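Maltose/maltodextrin transport permease homologue (Bdellovibrio bacteriovorus HD100, PDB 6FFL) binds maltotriose, and probably maltose and other maltodextrins, through a solute-binding domain fused to the membrane-spanning permease subunit of an ABC sugar transporter. Local coordinates at residues T42-M54 with G64-V78. Residues are numbered along the deposited sequence; the frame is centred on the assembly and turned at random.
With PT (platinum (II) ion), chain E; GLC (alpha-D-glucopyranose), chain B; GLC (alpha-D-glucopyranose), chain C.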
ATOM      1  N   THR A  42       6.057  -6.963  -2.594  1.00 14.28           N
ATOM      2  CA  THR A  42       5.087  -6.483  -3.580  1.00 15.35           C
ATOM      3  C   THR A  42       5.603  -6.441  -5.020  1.00 17.62           C
ATOM      4  O   THR A  42       4.959  -6.976  -5.929  1.00 13.50           O
ATOM      5  CB  THR A  42       4.602  -5.090  -3.159  1.00 18.01           C
ATOM      6  OG1 THR A  42       3.790  -5.220  -1.987  1.00 15.61           O
ATOM      7  CG2 THR A  42       3.783  -4.426  -4.274  1.00 15.27           C
ATOM      8  N   GLU A  43       6.756  -5.800  -5.248  1.00 15.05           N
ATOM      9  CA  GLU A  43       7.295  -5.714  -6.608  1.00 14.04           C
ATOM     10  C   GLU A  43       7.638  -7.093  -7.156  1.00 16.79           C
ATOM     11  O   GLU A  43       7.299  -7.426  -8.298  1.00 17.66           O
ATOM     12  CB  GLU A  43       8.525  -4.799  -6.627  1.00 14.17           C
ATOM     13  CG  GLU A  43       8.282  -3.468  -5.955  1.00 15.28           C
ATOM     14  CD  GLU A  43       7.160  -2.696  -6.621  1.00 18.81           C
ATOM     15  OE1 GLU A  43       6.273  -2.199  -5.904  1.00 17.32           O
ATOM     16  OE2 GLU A  43       7.177  -2.576  -7.865  1.00 20.40           O
ATOM     17  N   GLU A  44       8.333  -7.910  -6.357  1.00 14.16           N
ATOM     18  CA  GLU A  44       8.721  -9.238  -6.828  1.00 18.31           C
ATOM     19  C   GLU A  44       7.515 -10.155  -6.990  1.00 20.21           C
ATOM     20  O   GLU A  44       7.518 -11.039  -7.858  1.00 20.84           O
ATOM     21  CB  GLU A  44       9.735  -9.853  -5.861  1.00 21.38           C
ATOM     22  CG  GLU A  44      10.194 -11.257  -6.227  1.00 27.32           C
ATOM     23  CD  GLU A  44      11.089 -11.873  -5.158  1.00 43.27           C
ATOM     24  OE1 GLU A  44      11.641 -11.114  -4.328  1.00 36.57           O
ATOM     25  OE2 GLU A  44      11.237 -13.115  -5.145  1.00 45.13           O
ATOM     26  N   LEU A  45       6.486  -9.981  -6.158  1.00 14.62           N
ATOM     27  CA  LEU A  45       5.268 -10.766  -6.332  1.00 17.66           C
ATOM     28  C   LEU A  45       4.650 -10.511  -7.702  1.00 16.31           C
ATOM     29  O   LEU A  45       4.271 -11.452  -8.417  1.00 16.80           O
ATOM     30  CB  LEU A  45       4.271 -10.437  -5.221  1.00 16.24           C
ATOM     31  CG  LEU A  45       2.911 -11.115  -5.402  1.00 22.98           C
ATOM     32  CD1 LEU A  45       2.980 -12.605  -5.048  1.00 19.10           C
ATOM     33  CD2 LEU A  45       1.884 -10.427  -4.567  1.00 27.55           C
ATOM     34  N   ARG A  46       4.552  -9.238  -8.092  1.00 14.64           N
ATOM     35  CA  ARG A  46       4.008  -8.916  -9.407  1.00 14.96           C
ATOM     36  C   ARG A  46       4.838  -9.549 -10.513  1.00 19.85           C
ATOM     37  O   ARG A  46       4.303 -10.239 -11.387  1.00 19.92           O
ATOM     38  CB  ARG A  46       3.930  -7.400  -9.601  1.00 16.08           C
ATOM     39  CG  ARG A  46       3.424  -6.994 -10.994  1.00 17.97           C
ATOM     40  CD  ARG A  46       3.566  -5.499 -11.224  1.00 16.71           C
ATOM     41  NE  ARG A  46       4.972  -5.099 -11.294  1.00 17.95           N
ATOM     42  CZ  ARG A  46       5.622  -4.461 -10.324  1.00 19.56           C
ATOM     43  NH1 ARG A  46       5.003  -4.147  -9.189  1.00 15.14           N
ATOM     44  NH2 ARG A  46       6.893  -4.126 -10.498  1.00 20.14           N
ATOM     45  N   SER A  47       6.155  -9.326 -10.496  1.00 17.07           N
ATOM     46  CA  SER A  47       6.967  -9.788 -11.614  1.00 17.72           C
ATOM     47  C   SER A  47       7.074 -11.313 -11.632  1.00 19.19           C
ATOM     48  O   SER A  47       7.059 -11.925 -12.705  1.00 19.56           O
ATOM     49  CB  SER A  47       8.347  -9.124 -11.562  1.00 18.86           C
ATOM     50  OG  SER A  47       9.084  -9.565 -10.442  1.00 25.88           O
ATOM     51  N   SER A  48       7.153 -11.950 -10.460  1.00 15.23           N
ATOM     52  CA  SER A  48       7.287 -13.408 -10.436  1.00 16.52           C
ATOM     53  C   SER A  48       5.970 -14.102 -10.801  1.00 17.94           C
ATOM     54  O   SER A  48       5.978 -15.132 -11.490  1.00 19.67           O
ATOM     55  CB  SER A  48       7.823 -13.869  -9.071  1.00 26.19           C
ATOM     56  OG  SER A  48       6.835 -13.852  -8.052  1.00 24.55           O
ATOM     57  N   PHE A  49       4.827 -13.547 -10.383  1.00 15.18           N
ATOM     58  CA  PHE A  49       3.561 -14.119 -10.833  1.00 18.41           C
ATOM     59  C   PHE A  49       3.409 -13.979 -12.344  1.00 17.24           C
ATOM     60  O   PHE A  49       2.992 -14.927 -13.027  1.00 15.75           O
ATOM     61  CB  PHE A  49       2.366 -13.482 -10.116  1.00 16.43           C
ATOM     62  CG  PHE A  49       1.056 -14.124 -10.510  1.00 17.64           C
ATOM     63  CD1 PHE A  49       0.678 -15.342  -9.958  1.00 16.14           C
ATOM     64  CD2 PHE A  49       0.247 -13.551 -11.476  1.00 16.11           C
ATOM     65  CE1 PHE A  49      -0.497 -15.966 -10.353  1.00 21.87           C
ATOM     66  CE2 PHE A  49      -0.934 -14.166 -11.875  1.00 15.33           C
ATOM     67  CZ  PHE A  49      -1.302 -15.380 -11.312  1.00 18.43           C
ATOM     68  N   GLN A  50       3.752 -12.808 -12.888  1.00 15.71           N
ATOM     69  CA  GLN A  50       3.649 -12.621 -14.332  1.00 15.45           C
ATOM     70  C   GLN A  50       4.518 -13.635 -15.068  1.00 19.24           C
ATOM     71  O   GLN A  50       4.070 -14.278 -16.025  1.00 21.09           O
ATOM     72  CB  GLN A  50       4.043 -11.188 -14.710  1.00 18.43           C
ATOM     73  CG  GLN A  50       3.070 -10.137 -14.199  1.00 18.81           C
ATOM     74  CD  GLN A  50       3.436  -8.716 -14.610  1.00 28.93           C
ATOM     75  OE1 GLN A  50       2.571  -7.855 -14.741  1.00 35.26           O
ATOM     76  NE2 GLN A  50       4.726  -8.470 -14.811  1.00 36.76           N
ATOM     77  N   SER A  51       5.767 -13.798 -14.620  0.58 18.76           N
ATOM     78  CA  SER A  51       6.686 -14.714 -15.288  0.58 21.44           C
ATOM     79  C   SER A  51       6.205 -16.155 -15.177  0.58 24.60           C
ATOM     80  O   SER A  51       6.203 -16.898 -16.163  0.58 22.30           O
ATOM     81  CB  SER A  51       8.087 -14.568 -14.695  0.58 25.53           C
ATOM     82  OG  SER A  51       8.943 -15.590 -15.165  0.58 34.10           O
ATOM     83  N   ALA A  52       5.781 -16.564 -13.979  1.00 17.02           N
ATOM     84  CA  ALA A  52       5.351 -17.943 -13.784  1.00 19.30           C
ATOM     85  C   ALA A  52       4.091 -18.250 -14.584  1.00 17.80           C
ATOM     86  O   ALA A  52       3.992 -19.311 -15.209  1.00 18.73           O
ATOM     87  CB  ALA A  52       5.126 -18.224 -12.300  1.00 17.39           C
ATOM     88  N   ALA A  53       3.125 -17.331 -14.584  1.00 17.43           N
ATOM     89  CA  ALA A  53       1.862 -17.588 -15.271  1.00 20.83           C
ATOM     90  C   ALA A  53       2.034 -17.541 -16.783  1.00 21.05           C
ATOM     91  O   ALA A  53       1.403 -18.318 -17.508  1.00 24.10           O
ATOM     92  CB  ALA A  53       0.803 -16.583 -14.806  1.00 24.91           C
ATOM     93  N   MET A  54       2.895 -16.650 -17.285  1.00 19.78           N
ATOM     94  CA  MET A  54       3.155 -16.646 -18.720  1.00 19.51           C
ATOM     95  C   MET A  54       3.863 -17.921 -19.155  1.00 27.33           C
ATOM     96  O   MET A  54       3.640 -18.407 -20.272  1.00 27.74           O
ATOM     97  CB  MET A  54       3.982 -15.420 -19.095  1.00 25.23           C
ATOM     98  CG  MET A  54       3.185 -14.141 -19.096  1.00 30.81           C
ATOM     99  SD  MET A  54       3.919 -12.959 -20.225  1.00 42.81           S
ATOM    100  CE  MET A  54       5.200 -12.279 -19.193  1.00 19.37           C
ATOM    101  N   GLY A  64      -2.392  -9.354  -3.635  1.00 10.24           N
ATOM    102  CA  GLY A  64      -1.619  -8.123  -3.584  1.00 11.96           C
ATOM    103  C   GLY A  64      -2.455  -6.902  -3.902  1.00  9.91           C
ATOM    104  O   GLY A  64      -3.680  -6.985  -4.076  1.00 12.28           O
ATOM    105  N   PRO A  65      -1.794  -5.751  -4.048  1.00 11.13           N
ATOM    106  CA  PRO A  65      -2.526  -4.482  -4.179  1.00 11.55           C
ATOM    107  C   PRO A  65      -3.379  -4.442  -5.435  1.00 14.85           C
ATOM    108  O   PRO A  65      -3.073  -5.081  -6.443  1.00 13.45           O
ATOM    109  CB  PRO A  65      -1.417  -3.423  -4.247  1.00 12.99           C
ATOM    110  CG  PRO A  65      -0.155  -4.119  -3.821  1.00 21.97           C
ATOM    111  CD  PRO A  65      -0.329  -5.577  -4.086  1.00 12.08           C
ATOM    112  N   SER A  66      -4.446  -3.646  -5.374  1.00 12.25           N
ATOM    113  CA  SER A  66      -5.434  -3.687  -6.441  1.00 14.23           C
ATOM    114  C   SER A  66      -4.906  -3.207  -7.788  1.00 14.16           C
ATOM    115  O   SER A  66      -5.476  -3.597  -8.810  1.00 12.72           O
ATOM    116  CB  SER A  66      -6.667  -2.884  -6.050  1.00 23.63           C
ATOM    117  OG  SER A  66      -6.306  -1.604  -5.626  1.00 21.73           O
ATOM    118  N   ASP A  67      -3.836  -2.390  -7.837  1.00 11.37           N
ATOM    119  CA  ASP A  67      -3.383  -1.997  -9.165  1.00 12.73           C
ATOM    120  C   ASP A  67      -2.736  -3.144  -9.927  1.00 12.22           C
ATOM    121  O   ASP A  67      -2.477  -2.994 -11.128  1.00 15.83           O
ATOM    122  CB  ASP A  67      -2.452  -0.765  -9.115  1.00 13.60           C
ATOM    123  CG  ASP A  67      -1.206  -0.976  -8.265  1.00 19.48           C
ATOM    124  OD1 ASP A  67      -0.132  -0.461  -8.657  1.00 15.12           O
ATOM    125  OD2 ASP A  67      -1.313  -1.591  -7.179  1.00 14.07           O
ATOM    126  N   GLN A  68      -2.520  -4.303  -9.310  1.00 13.14           N
ATOM    127  CA  GLN A  68      -1.999  -5.368 -10.158  1.00 14.94           C
ATOM    128  C   GLN A  68      -3.078  -5.962 -11.066  1.00 13.07           C
ATOM    129  O   GLN A  68      -2.745  -6.733 -11.972  1.00 16.36           O
ATOM    130  CB  GLN A  68      -1.280  -6.433  -9.317  1.00 23.64           C
ATOM    131  CG  GLN A  68      -2.116  -7.249  -8.403  1.00 25.06           C
ATOM    132  CD  GLN A  68      -1.280  -8.032  -7.391  1.00 20.78           C
ATOM    133  OE1 GLN A  68      -0.135  -7.690  -7.090  1.00 22.49           O
ATOM    134  NE2 GLN A  68      -1.855  -9.093  -6.873  1.00 17.75           N
ATOM    135  N   VAL A  69      -4.336  -5.535 -10.916  1.00 13.01           N
ATOM    136  CA  VAL A  69      -5.418  -6.046 -11.766  1.00 13.84           C
ATOM    137  C   VAL A  69      -5.151  -5.737 -13.238  1.00 16.09           C
ATOM    138  O   VAL A  69      -5.290  -6.610 -14.108  1.00 18.71           O
ATOM    139  CB  VAL A  69      -6.769  -5.462 -11.313  1.00 18.09           C
ATOM    140  CG1 VAL A  69      -7.801  -5.586 -12.419  1.00 22.97           C
ATOM    141  CG2 VAL A  69      -7.248  -6.158 -10.052  1.00 15.83           C
ATOM    142  N   GLY A  70      -4.801  -4.490 -13.544  1.00 16.59           N
ATOM    143  CA  GLY A  70      -4.602  -4.058 -14.915  1.00 17.56           C
ATOM    144  C   GLY A  70      -3.621  -4.924 -15.678  1.00 18.32           C
ATOM    145  O   GLY A  70      -3.951  -5.499 -16.721  1.00 20.82           O
ATOM    146  N   PRO A  71      -2.388  -5.027 -15.174  1.00 15.38           N
ATOM    147  CA  PRO A  71      -1.400  -5.882 -15.851  1.00 19.34           C
ATOM    148  C   PRO A  71      -1.808  -7.343 -15.886  1.00 21.48           C
ATOM    149  O   PRO A  71      -1.675  -7.995 -16.928  1.00 22.06           O
ATOM    150  CB  PRO A  71      -0.127  -5.664 -15.025  1.00 25.62           C
ATOM    151  CG  PRO A  71      -0.310  -4.309 -14.391  1.00 23.66           C
ATOM    152  CD  PRO A  71      -1.781  -4.228 -14.087  1.00 20.18           C
ATOM    153  N   PHE A  72      -2.303  -7.877 -14.768  1.00 15.16           N
ATOM    154  CA  PHE A  72      -2.663  -9.290 -14.739  1.00 14.85           C
ATOM    155  C   PHE A  72      -3.791  -9.578 -15.716  1.00 19.24           C
ATOM    156  O   PHE A  72      -3.760 -10.581 -16.440  1.00 18.90           O
ATOM    157  CB  PHE A  72      -3.093  -9.722 -13.332  1.00 12.96           C
ATOM    158  CG  PHE A  72      -1.968  -9.838 -12.327  1.00 14.81           C
ATOM    159  CD1 PHE A  72      -0.656  -9.541 -12.668  1.00 17.07           C
ATOM    160  CD2 PHE A  72      -2.245 -10.255 -11.024  1.00 13.38           C
ATOM    161  CE1 PHE A  72       0.370  -9.648 -11.723  1.00 17.97           C
ATOM    162  CE2 PHE A  72      -1.232 -10.371 -10.068  1.00 15.02           C
ATOM    163  CZ  PHE A  72       0.083 -10.062 -10.421  1.00 14.38           C
ATOM    164  N   ALA A  73      -4.812  -8.714 -15.738  1.00 15.59           N
ATOM    165  CA  ALA A  73      -5.956  -8.972 -16.608  1.00 21.12           C
ATOM    166  C   ALA A  73      -5.588  -8.810 -18.075  1.00 23.25           C
ATOM    167  O   ALA A  73      -5.957  -9.649 -18.914  1.00 21.72           O
ATOM    168  CB  ALA A  73      -7.117  -8.051 -16.239  1.00 21.87           C
ATOM    169  N   THR A  74      -4.853  -7.745 -18.415  1.00 20.13           N
ATOM    170  CA  THR A  74      -4.528  -7.534 -19.824  1.00 21.85           C
ATOM    171  C   THR A  74      -3.577  -8.589 -20.374  1.00 22.98           C
ATOM    172  O   THR A  74      -3.575  -8.822 -21.589  1.00 22.31           O
ATOM    173  CB  THR A  74      -3.937  -6.133 -20.059  1.00 29.87           C
ATOM    174  OG1 THR A  74      -2.699  -5.990 -19.360  1.00 34.71           O
ATOM    175  CG2 THR A  74      -4.895  -5.065 -19.607  1.00 30.33           C
ATOM    176  N   MET A  75      -2.779  -9.233 -19.522  1.00 20.32           N
ATOM    177  CA  MET A  75      -1.933 -10.348 -19.943  1.00 21.50           C
ATOM    178  C   MET A  75      -2.685 -11.673 -19.976  1.00 22.08           C
ATOM    179  O   MET A  75      -2.097 -12.695 -20.355  1.00 21.83           O
ATOM    180  CB  MET A  75      -0.725 -10.481 -19.012  1.00 22.59           C
ATOM    181  CG  MET A  75       0.201  -9.273 -18.975  1.00 33.77           C
ATOM    182  SD  MET A  75       1.340  -9.193 -20.361  1.00 42.10           S
ATOM    183  CE  MET A  75       2.456  -7.894 -19.820  1.00 39.18           C
ATOM    184  N   GLY A  76      -3.955 -11.676 -19.583  1.00 19.62           N
ATOM    185  CA  GLY A  76      -4.765 -12.880 -19.584  1.00 19.42           C
ATOM    186  C   GLY A  76      -4.335 -13.933 -18.585  1.00 21.82           C
ATOM    187  O   GLY A  76      -4.554 -15.120 -18.823  1.00 28.11           O
ATOM    188  N   ILE A  77      -3.730 -13.543 -17.464  1.00 16.03           N
ATOM    189  CA  ILE A  77      -3.206 -14.539 -16.538  1.00 17.86           C
ATOM    190  C   ILE A  77      -4.048 -14.681 -15.273  1.00 22.08           C
ATOM    191  O   ILE A  77      -3.699 -15.493 -14.406  1.00 18.50           O
ATOM    192  CB  ILE A  77      -1.731 -14.261 -16.185  1.00 16.69           C
ATOM    193  CG1 ILE A  77      -1.580 -12.893 -15.511  1.00 17.73           C
ATOM    194  CG2 ILE A  77      -0.863 -14.395 -17.449  1.00 19.19           C
ATOM    195  CD1 ILE A  77      -0.126 -12.557 -15.089  1.00 17.32           C
ATOM    196  N   VAL A  78      -5.147 -13.937 -15.137  1.00 18.56           N
ATOM    197  CA  VAL A  78      -6.075 -14.152 -14.031  1.00 14.66           C
ATOM    198  C   VAL A  78      -7.498 -14.226 -14.567  1.00 19.52           C
ATOM    199  O   VAL A  78      -7.816 -13.660 -15.620  1.00 21.16           O
ATOM    200  CB  VAL A  78      -5.979 -13.058 -12.949  1.00 13.68           C
ATOM    201  CG1 VAL A  78      -4.646 -13.176 -12.203  1.00 18.09           C
ATOM    202  CG2 VAL A  78      -6.181 -11.669 -13.566  1.00 18.05           C
TER
HETATM  203 PT    PT E 403       2.620 -11.092 -20.083  0.64 33.73          PT
HETATM  204  C1  GLC B   3       2.202   0.438  -4.555  1.00 10.47           C
HETATM  205  C2  GLC B   3       1.592  -0.293  -5.753  1.00 10.75           C
HETATM  206  C3  GLC B   3       2.708  -0.954  -6.569  1.00 10.70           C
HETATM  207  C4  GLC B   3       3.727   0.088  -6.995  1.00 10.69           C
HETATM  208  C5  GLC B   3       4.268   0.830  -5.764  1.00  9.40           C
HETATM  209  C6  GLC B   3       5.126   2.014  -6.198  1.00 11.77           C
HETATM  210  O2  GLC B   3       0.624  -1.270  -5.322  1.00 13.05           O
HETATM  211  O3  GLC B   3       2.155  -1.575  -7.750  1.00 11.62           O
HETATM  212  O4  GLC B   3       4.805  -0.566  -7.682  1.00 12.36           O
HETATM  213  O5  GLC B   3       3.167   1.380  -5.031  1.00 12.56           O
HETATM  214  O6  GLC B   3       5.865   2.577  -5.093  1.00 12.72           O
HETATM  215  C1  GLC C   2       2.565  -1.251   0.384  1.00 10.30           C
HETATM  216  C2  GLC C   2       1.265  -1.173  -0.406  1.00  8.49           C
HETATM  217  C3  GLC C   2       1.478  -1.326  -1.904  1.00  9.27           C
HETATM  218  C4  GLC C   2       2.543  -0.324  -2.335  1.00 10.87           C
HETATM  219  C5  GLC C   2       3.817  -0.566  -1.530  1.00 13.95           C
HETATM  220  C6  GLC C   2       4.922   0.417  -1.934  1.00 13.54           C
HETATM  221  O2  GLC C   2       0.387  -2.201   0.090  1.00 13.85           O
HETATM  222  O3  GLC C   2       0.237  -1.044  -2.574  1.00 13.75           O
HETATM  223  O4  GLC C   2       2.840  -0.508  -3.710  1.00 13.25           O
HETATM  224  O5  GLC C   2       3.521  -0.347  -0.155  1.00 12.81           O
HETATM  225  O6  GLC C   2       6.199  -0.046  -1.442  1.00 13.42           O
HETATM  226  O   HOH W   1       2.156  -6.431  -6.524  1.00 18.64           O
HETATM  227  O   HOH W   2       2.707 -10.903 -17.965  1.00 33.06           O
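Phe49 lays its CD2 edge carbon over one face of the Phe72 ring, 3.6 Å from CZ, with the two ring planes inclined at 43°. With CG anti to the backbone N (chi1 -176°), the Phe49 ring reaches between the nearly parallel helices 42-54 and 69-74, where its CE2 also meets Ile77 CD1 at 3.7 Å and Val78 CG1. Ala53 CB packs on Ile77 CB, and the aliphatic CG of Gln50 lies against Phe72 CE1. Helix 42-54 of the solute-binding domain thus packs on the chain leaving strand 61-65, and both line the glycan pocket. No direct hydrogen bond joins the segments; instead a water donates to both Thr42 O and Gln68 OE1. At the sugar end, Glu43 OE1 accepts from O4 of the chain B glucose at 2.8 Å, while Asp67 takes its O3 and O2 on separate carboxylate oxygens. Arg46 NH1 and NH2 both grip Glu43 OE2, which also pairs with Arg355, probably steadying the carboxylate for the sugar. At the far end, Met54 SD and Met75 SD share one platinum ion, each 2.3 Å from it, a water supplying a third ligand. The chemistry changes along the contact, from acidic groups reading sugar hydroxyls, through an apolar centre, to soft thioethers that bind platinum.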